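Local coordinates for protein coclaurine N-methyltransferase (Coptis japonica, PDB 6GKV) that transfers a methyl group from S-adenosyl-L-methionine to the amine nitrogen of coclaurine and related tetrahydroisoquinolines in alkaloid biosynthesis, at residues M187-E201 against E215-I228. Residues are numbered along the deposited sequence; the frame is centred on the assembly and turned at random.
Sequences MAETYDRILVIELFE and EWISKDGLLFLEHI. With SAH (S-adenosyl-L-homocysteine), chain C; F2W (6,7-dimethoxy-2-methyl-1,2,3,4-tetrahydroisoquinolin-2-ium), chain D.
Two neighbouring parallel strands of a Rossmann-like methyltransferase sheet, 193-197 and 221-228, pair here and deliver acidic side chains to the active site. Amides and carbonyls bond in parallel register from Leu222 N on Asp192 O to Glu198 N on Glu226 O; Val196 N reaches Phe224 O at 2.9 Å. On one face Leu223 CD1 touches Ile194 CG2 and Val196 CG2, branched residues that suit a strand buried against helix 206-215, the link of this beta-alpha-beta crossover. Just after that helix, Trp216 presents one indole face to Met187, whose CG sits 3.8 Å from the centroid of the five-membered ring with SD also above it, a Met-aromatic contact that a flexible thioether readily makes.

At the C-terminal ends of the parallel strands, where cofactors bind in this fold, Ile197 O accepts a hydrogen bond from the amino N of S-adenosyl-L-homocysteine. Glu198 follows with its chain extended beyond CG: OE1 accepts a hydrogen bond from NAH of N-methylheliamine (2.8 Å), while OE2 lies 2.7 Å from Glu226 OE2. Cys94 N also bonds Glu198 OE2, and Tyr115 and His346 hold Glu226 OE1. Glu201, bent at CG (chi2 95°), lays its carboxylate beside the strand end; Ile228 N meets OE2 at 2.8 Å from above the carboxylate plane, and OE1 accepts from a water that also donates to Glu226 O. An alanine here would remove both acceptors and is likely to leave Ile228 N without its mate and that water less firmly fixed. Over Phe200, Leu225 CD1 stands 4.3 Å from the ring centroid, a CH-pi contact.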
loop_
_atom_site.group_PDB
_atom_site.type_symbol
_atom_site.label_atom_id
_atom_site.label_comp_id
_atom_site.label_asym_id
_atom_site.label_seq_id
_atom_site.Cartn_x
_atom_site.Cartn_y
_atom_site.Cartn_z
ATOM N N MET A 187 -19.369 15.875 17.916
ATOM C CA MET A 187 -19.228 17.311 18.089
ATOM C C MET A 187 -19.538 17.986 16.768
ATOM O O MET A 187 -19.189 17.472 15.702
ATOM C CB MET A 187 -17.822 17.686 18.583
ATOM C CG MET A 187 -16.687 17.352 17.635
ATOM S SD MET A 187 -15.060 17.801 18.287
ATOM C CE MET A 187 -15.293 19.550 18.564
ATOM N N ALA A 188 -20.212 19.129 16.843
ATOM C CA ALA A 188 -20.670 19.828 15.652
ATOM C C ALA A 188 -19.691 20.921 15.238
ATOM O O ALA A 188 -20.008 21.768 14.397
ATOM C CB ALA A 188 -22.054 20.412 15.886
ATOM N N GLU A 189 -18.501 20.903 15.827
ATOM C CA GLU A 189 -17.462 21.844 15.437
ATOM C C GLU A 189 -16.635 21.277 14.280
ATOM O O GLU A 189 -16.828 20.130 13.875
ATOM C CB GLU A 189 -16.580 22.185 16.627
ATOM C CG GLU A 189 -16.706 23.626 17.057
ATOM C CD GLU A 189 -15.732 23.985 18.151
ATOM O OE1 GLU A 189 -14.824 23.172 18.427
ATOM O OE2 GLU A 189 -15.871 25.083 18.728
ATOM N N THR A 190 -15.715 22.082 13.754
ATOM C CA THR A 190 -15.049 21.762 12.492
ATOM C C THR A 190 -13.726 22.531 12.325
ATOM O O THR A 190 -13.686 23.747 12.537
ATOM C CB THR A 190 -16.006 22.050 11.331
ATOM O OG1 THR A 190 -16.931 20.963 11.213
ATOM C CG2 THR A 190 -15.275 22.175 10.051
ATOM N N TYR A 191 -12.657 21.814 11.951
ATOM C CA TYR A 191 -11.272 22.312 12.089
ATOM C C TYR A 191 -10.423 22.238 10.807
ATOM O O TYR A 191 -10.580 21.315 10.026
ATOM C CB TYR A 191 -10.546 21.531 13.195
ATOM C CG TYR A 191 -11.169 21.613 14.579
ATOM C CD1 TYR A 191 -12.208 20.761 14.954
ATOM C CD2 TYR A 191 -10.715 22.534 15.508
ATOM C CE1 TYR A 191 -12.775 20.833 16.202
ATOM C CE2 TYR A 191 -11.271 22.608 16.766
ATOM C CZ TYR A 191 -12.298 21.751 17.111
ATOM O OH TYR A 191 -12.847 21.828 18.374
ATOM N N ASP A 192 -9.508 23.188 10.610
ATOM C CA ASP A 192 -8.690 23.226 9.385
ATOM C C ASP A 192 -7.655 22.118 9.367
ATOM O O ASP A 192 -7.215 21.666 8.309
ATOM C CB ASP A 192 -7.948 24.557 9.234
ATOM C CG ASP A 192 -8.877 25.745 9.132
ATOM O OD1 ASP A 192 -9.977 25.612 8.540
ATOM O OD2 ASP A 192 -8.492 26.813 9.657
ATOM N N ARG A 193 -7.221 21.713 10.550
ATOM C CA ARG A 193 -6.218 20.676 10.621
ATOM C C ARG A 193 -6.426 19.824 11.847
ATOM O O ARG A 193 -6.548 20.317 12.969
ATOM C CB ARG A 193 -4.820 21.283 10.572
ATOM C CG ARG A 193 -4.253 21.259 9.140
ATOM C CD ARG A 193 -3.487 22.508 8.802
ATOM N NE ARG A 193 -3.031 22.545 7.412
ATOM C CZ ARG A 193 -3.774 22.924 6.378
ATOM N NH1 ARG A 193 -5.037 23.289 6.550
ATOM N NH2 ARG A 193 -3.247 22.939 5.169
ATOM N N ILE A 194 -6.531 18.527 11.584
ATOM C CA ILE A 194 -6.679 17.535 12.618
ATOM C C ILE A 194 -5.423 16.705 12.658
ATOM O O ILE A 194 -5.017 16.118 11.660
ATOM C CB ILE A 194 -7.882 16.639 12.380
ATOM C CG1 ILE A 194 -9.138 17.502 12.274
ATOM C CG2 ILE A 194 -8.001 15.602 13.518
ATOM C CD1 ILE A 194 -10.347 16.729 11.822
ATOM N N LEU A 195 -4.810 16.673 13.827
ATOM C CA LEU A 195 -3.572 15.956 14.023
ATOM C C LEU A 195 -3.826 14.758 14.910
ATOM O O LEU A 195 -4.406 14.892 15.977
ATOM C CB LEU A 195 -2.534 16.875 14.648
ATOM C CG LEU A 195 -2.311 18.156 13.850
ATOM C CD1 LEU A 195 -1.507 19.134 14.670
ATOM C CD2 LEU A 195 -1.580 17.819 12.578
ATOM N N VAL A 196 -3.397 13.588 14.458
ATOM C CA VAL A 196 -3.580 12.361 15.211
ATOM C C VAL A 196 -2.256 11.624 15.376
ATOM O O VAL A 196 -1.814 10.930 14.457
ATOM C CB VAL A 196 -4.593 11.420 14.528
ATOM C CG1 VAL A 196 -4.887 10.216 15.441
ATOM C CG2 VAL A 196 -5.890 12.156 14.224
ATOM N N ILE A 197 -1.629 11.756 16.541
ATOM C CA ILE A 197 -0.324 11.146 16.765
ATOM C C ILE A 197 -0.401 9.883 17.627
ATOM O O ILE A 197 -0.480 9.950 18.847
ATOM C CB ILE A 197 0.659 12.141 17.412
ATOM C CG1 ILE A 197 0.614 13.459 16.655
ATOM C CG2 ILE A 197 2.106 11.566 17.434
ATOM C CD1 ILE A 197 0.875 13.317 15.166
ATOM N N GLU A 198 -0.386 8.738 16.955
ATOM C CA GLU A 198 -0.292 7.425 17.592
ATOM C C GLU A 198 -1.495 7.176 18.485
ATOM O O GLU A 198 -1.356 6.964 19.673
ATOM C CB GLU A 198 1.030 7.288 18.365
ATOM C CG GLU A 198 2.244 7.272 17.435
ATOM C CD GLU A 198 3.559 6.992 18.136
ATOM O OE1 GLU A 198 3.551 6.428 19.255
ATOM O OE2 GLU A 198 4.609 7.356 17.567
ATOM N N LEU A 199 -2.679 7.193 17.878
ATOM C CA LEU A 199 -3.926 6.964 18.594
ATOM C C LEU A 199 -4.611 5.714 18.066
ATOM O O LEU A 199 -5.154 4.918 18.835
ATOM C CB LEU A 199 -4.854 8.162 18.449
ATOM C CG LEU A 199 -6.285 7.953 18.952
ATOM C CD1 LEU A 199 -6.319 7.926 20.480
ATOM C CD2 LEU A 199 -7.224 9.014 18.391
ATOM N N PHE A 200 -4.549 5.541 16.750
ATOM C CA PHE A 200 -5.248 4.469 16.034
ATOM C C PHE A 200 -4.840 3.082 16.455
ATOM O O PHE A 200 -5.639 2.146 16.351
ATOM C CB PHE A 200 -5.022 4.607 14.514
ATOM C CG PHE A 200 -5.889 5.641 13.860
ATOM C CD1 PHE A 200 -6.341 6.747 14.571
ATOM C CD2 PHE A 200 -6.302 5.481 12.545
ATOM C CE1 PHE A 200 -7.175 7.704 13.969
ATOM C CE2 PHE A 200 -7.147 6.433 11.933
ATOM C CZ PHE A 200 -7.579 7.542 12.645
ATOM N N GLU A 201 -3.595 2.947 16.920
ATOM C CA GLU A 201 -3.090 1.679 17.454
ATOM C C GLU A 201 -3.966 1.083 18.575
ATOM O O GLU A 201 -3.908 -0.124 18.850
ATOM C CB GLU A 201 -1.654 1.861 17.971
ATOM C CG GLU A 201 -0.603 2.124 16.858
ATOM C CD GLU A 201 -0.318 3.600 16.636
ATOM O OE1 GLU A 201 -1.255 4.412 16.681
ATOM O OE2 GLU A 201 0.865 3.958 16.446
ATOM N N GLU A 215 -15.807 14.137 9.263
ATOM C CA GLU A 215 -16.939 15.036 9.490
ATOM C C GLU A 215 -16.496 16.262 10.289
ATOM O O GLU A 215 -17.174 17.287 10.277
ATOM C CB GLU A 215 -18.077 14.307 10.208
ATOM C CG GLU A 215 -18.709 13.180 9.382
ATOM C CD GLU A 215 -19.703 12.332 10.172
ATOM O OE1 GLU A 215 -19.943 12.628 11.366
ATOM O OE2 GLU A 215 -20.247 11.366 9.592
ATOM N N TRP A 216 -15.346 16.146 10.957
ATOM C CA TRP A 216 -14.748 17.253 11.702
ATOM C C TRP A 216 -13.723 18.054 10.897
ATOM O O TRP A 216 -13.122 18.999 11.418
ATOM C CB TRP A 216 -14.074 16.732 12.965
ATOM C CG TRP A 216 -14.973 15.986 13.871
ATOM C CD1 TRP A 216 -16.324 16.077 13.934
ATOM C CD2 TRP A 216 -14.591 15.016 14.842
ATOM N NE1 TRP A 216 -16.812 15.230 14.887
ATOM C CE2 TRP A 216 -15.756 14.557 15.470
ATOM C CE3 TRP A 216 -13.357 14.481 15.257
ATOM C CZ2 TRP A 216 -15.753 13.604 16.483
ATOM C CZ3 TRP A 216 -13.346 13.527 16.259
ATOM C CH2 TRP A 216 -14.535 13.097 16.859
ATOM N N ILE A 217 -13.516 17.674 9.637
ATOM C CA ILE A 217 -12.584 18.394 8.768
ATOM C C ILE A 217 -13.308 19.543 8.070
ATOM O O ILE A 217 -14.391 19.347 7.525
ATOM C CB ILE A 217 -11.951 17.476 7.694
ATOM C CG1 ILE A 217 -11.127 16.351 8.316
ATOM C CG2 ILE A 217 -11.034 18.269 6.779
ATOM C CD1 ILE A 217 -10.467 15.423 7.274
ATOM N N SER A 218 -12.716 20.736 8.100
ATOM C CA SER A 218 -13.255 21.880 7.375
ATOM C C SER A 218 -13.080 21.649 5.896
ATOM O O SER A 218 -12.315 20.773 5.489
ATOM C CB SER A 218 -12.562 23.193 7.776
ATOM O OG SER A 218 -12.842 23.571 9.111
ATOM N N LYS A 219 -13.798 22.426 5.093
ATOM C CA LYS A 219 -13.513 22.481 3.672
ATOM C C LYS A 219 -12.047 22.835 3.499
ATOM O O LYS A 219 -11.542 23.748 4.163
ATOM C CB LYS A 219 -14.418 23.496 2.971
ATOM C CG LYS A 219 -15.044 23.013 1.663
ATOM C CD LYS A 219 -15.848 24.144 1.026
ATOM C CE LYS A 219 -16.017 24.003 -0.483
ATOM N NZ LYS A 219 -16.867 25.143 -1.008
ATOM N N ASP A 220 -11.369 22.078 2.637
ATOM C CA ASP A 220 -9.951 22.279 2.365
ATOM C C ASP A 220 -9.095 22.108 3.616
ATOM O O ASP A 220 -7.996 22.651 3.711
ATOM C CB ASP A 220 -9.705 23.663 1.760
ATOM C CG ASP A 220 -10.473 23.881 0.471
ATOM O OD1 ASP A 220 -11.362 23.059 0.136
ATOM O OD2 ASP A 220 -10.176 24.885 -0.204
ATOM N N GLY A 221 -9.622 21.370 4.581
ATOM C CA GLY A 221 -8.863 21.023 5.764
ATOM C C GLY A 221 -8.093 19.740 5.529
ATOM O O GLY A 221 -8.416 18.981 4.613
ATOM N N LEU A 222 -7.077 19.498 6.353
ATOM C CA LEU A 222 -6.277 18.279 6.249
ATOM C C LEU A 222 -6.330 17.454 7.518
ATOM O O LEU A 222 -6.621 17.962 8.601
ATOM C CB LEU A 222 -4.820 18.611 5.916
ATOM C CG LEU A 222 -4.670 19.509 4.688
ATOM C CD1 LEU A 222 -3.224 19.760 4.336
ATOM C CD2 LEU A 222 -5.422 18.905 3.510
ATOM N N LEU A 223 -6.070 16.164 7.347
ATOM C CA LEU A 223 -5.881 15.223 8.433
ATOM C C LEU A 223 -4.448 14.689 8.383
ATOM O O LEU A 223 -4.056 14.076 7.389
ATOM C CB LEU A 223 -6.869 14.057 8.327
ATOM C CG LEU A 223 -6.548 12.912 9.297
ATOM C CD1 LEU A 223 -6.631 13.418 10.722
ATOM C CD2 LEU A 223 -7.457 11.689 9.099
ATOM N N PHE A 224 -3.661 14.931 9.431
ATOM C CA PHE A 224 -2.321 14.349 9.489
ATOM C C PHE A 224 -2.244 13.224 10.536
ATOM O O PHE A 224 -2.620 13.403 11.709
ATOM C CB PHE A 224 -1.269 15.403 9.793
ATOM C CG PHE A 224 0.115 14.825 9.959
ATOM C CD1 PHE A 224 0.854 14.423 8.851
ATOM C CD2 PHE A 224 0.665 14.653 11.216
ATOM C CE1 PHE A 224 2.122 13.877 9.000
ATOM C CE2 PHE A 224 1.932 14.101 11.370
ATOM C CZ PHE A 224 2.662 13.714 10.259
ATOM N N LEU A 225 -1.741 12.070 10.108
ATOM C CA LEU A 225 -1.679 10.881 10.960
ATOM C C LEU A 225 -0.278 10.302 11.130
ATOM O O LEU A 225 0.436 10.117 10.163
ATOM C CB LEU A 225 -2.581 9.792 10.390
ATOM C CG LEU A 225 -2.467 8.426 11.063
ATOM C CD1 LEU A 225 -2.995 8.538 12.456
ATOM C CD2 LEU A 225 -3.245 7.378 10.276
ATOM N N GLU A 226 0.095 9.995 12.368
ATOM C CA GLU A 226 1.274 9.182 12.633
ATOM C C GLU A 226 0.866 7.891 13.353
ATOM O O GLU A 226 0.108 7.921 14.337
ATOM C CB GLU A 226 2.310 9.939 13.470
ATOM C CG GLU A 226 3.598 9.127 13.725
ATOM C CD GLU A 226 4.576 9.816 14.685
ATOM O OE1 GLU A 226 5.313 10.721 14.249
ATOM O OE2 GLU A 226 4.613 9.459 15.878
ATOM N N HIS A 227 1.358 6.759 12.848
ATOM C CA HIS A 227 1.187 5.497 13.536
ATOM C C HIS A 227 2.445 4.687 13.395
ATOM O O HIS A 227 3.087 4.723 12.358
ATOM C CB HIS A 227 0.013 4.706 12.986
ATOM C CG HIS A 227 0.140 4.361 11.539
ATOM N ND1 HIS A 227 0.617 3.142 11.108
ATOM C CD2 HIS A 227 -0.165 5.063 10.423
ATOM C CE1 HIS A 227 0.596 3.107 9.787
ATOM N NE2 HIS A 227 0.125 4.259 9.345
ATOM N N ILE A 228 2.811 3.960 14.436
ATOM C CA ILE A 228 3.929 3.065 14.295
ATOM C C ILE A 228 3.419 1.920 13.419
ATOM O O ILE A 228 2.208 1.740 13.297
ATOM C CB ILE A 228 4.453 2.594 15.668
ATOM C CG1 ILE A 228 3.307 2.056 16.524
ATOM C CG2 ILE A 228 5.092 3.768 16.383
ATOM C CD1 ILE A 228 2.990 0.610 16.297
HETATM N N SAH C . -0.475 11.960 21.136
HETATM C CA SAH C . 0.292 12.022 22.373
HETATM C CB SAH C . 0.201 10.708 23.135
HETATM C CG SAH C . 0.097 9.447 22.283
HETATM S SD SAH C . -0.241 7.990 23.310
HETATM C C SAH C . 1.754 12.353 22.114
HETATM O O SAH C . 2.185 12.229 20.967
HETATM O OXT SAH C . 2.510 12.732 23.025
HETATM C "C5'" SAH C . -1.986 7.900 22.819
HETATM C "C4'" SAH C . -2.849 9.066 23.314
HETATM O "O4'" SAH C . -4.201 8.883 22.922
HETATM C "C3'" SAH C . -2.852 9.196 24.831
HETATM O "O3'" SAH C . -2.885 10.560 25.167
HETATM C "C2'" SAH C . -4.161 8.597 25.280
HETATM O "O2'" SAH C . -4.599 9.274 26.432
HETATM C "C1'" SAH C . -5.049 8.855 24.064
HETATM N N9 SAH C . -6.133 7.858 23.905
HETATM C C8 SAH C . -6.037 6.483 23.875
HETATM N N7 SAH C . -7.283 5.968 23.712
HETATM C C5 SAH C . -8.175 6.996 23.640
HETATM C C6 SAH C . -9.566 7.049 23.488
HETATM N N6 SAH C . -10.292 5.934 23.376
HETATM N N1 SAH C . -10.195 8.280 23.457
HETATM C C2 SAH C . -9.456 9.443 23.582
HETATM N N3 SAH C . -8.085 9.385 23.731
HETATM C C4 SAH C . -7.459 8.182 23.762
HETATM C CAM F2W D . 7.424 1.055 23.484
HETATM O OAK F2W D . 6.703 0.353 22.445
HETATM C CAB F2W D . 5.630 1.098 22.025
HETATM C CAA F2W D . 5.339 2.374 22.520
HETATM C CAF F2W D . 4.215 3.033 22.029
HETATM C CAJ F2W D . 3.869 4.311 22.431
HETATM C CAI F2W D . 2.377 4.746 22.259
HETATM N NAH F2W D . 2.117 4.593 20.818
HETATM C CAO F2W D . 0.650 4.746 20.756
HETATM C CAG F2W D . 2.330 3.149 20.688
HETATM C CAE F2W D . 3.463 2.479 21.028
HETATM C CAD F2W D . 3.734 1.197 20.558
HETATM C CAC F2W D . 4.847 0.527 21.034
HETATM O OAL F2W D . 5.218 -0.733 20.644
HETATM C CAN F2W D . 4.456 -1.395 19.617
HETATM O O HOH W 1 -2.262 6.767 15.036
#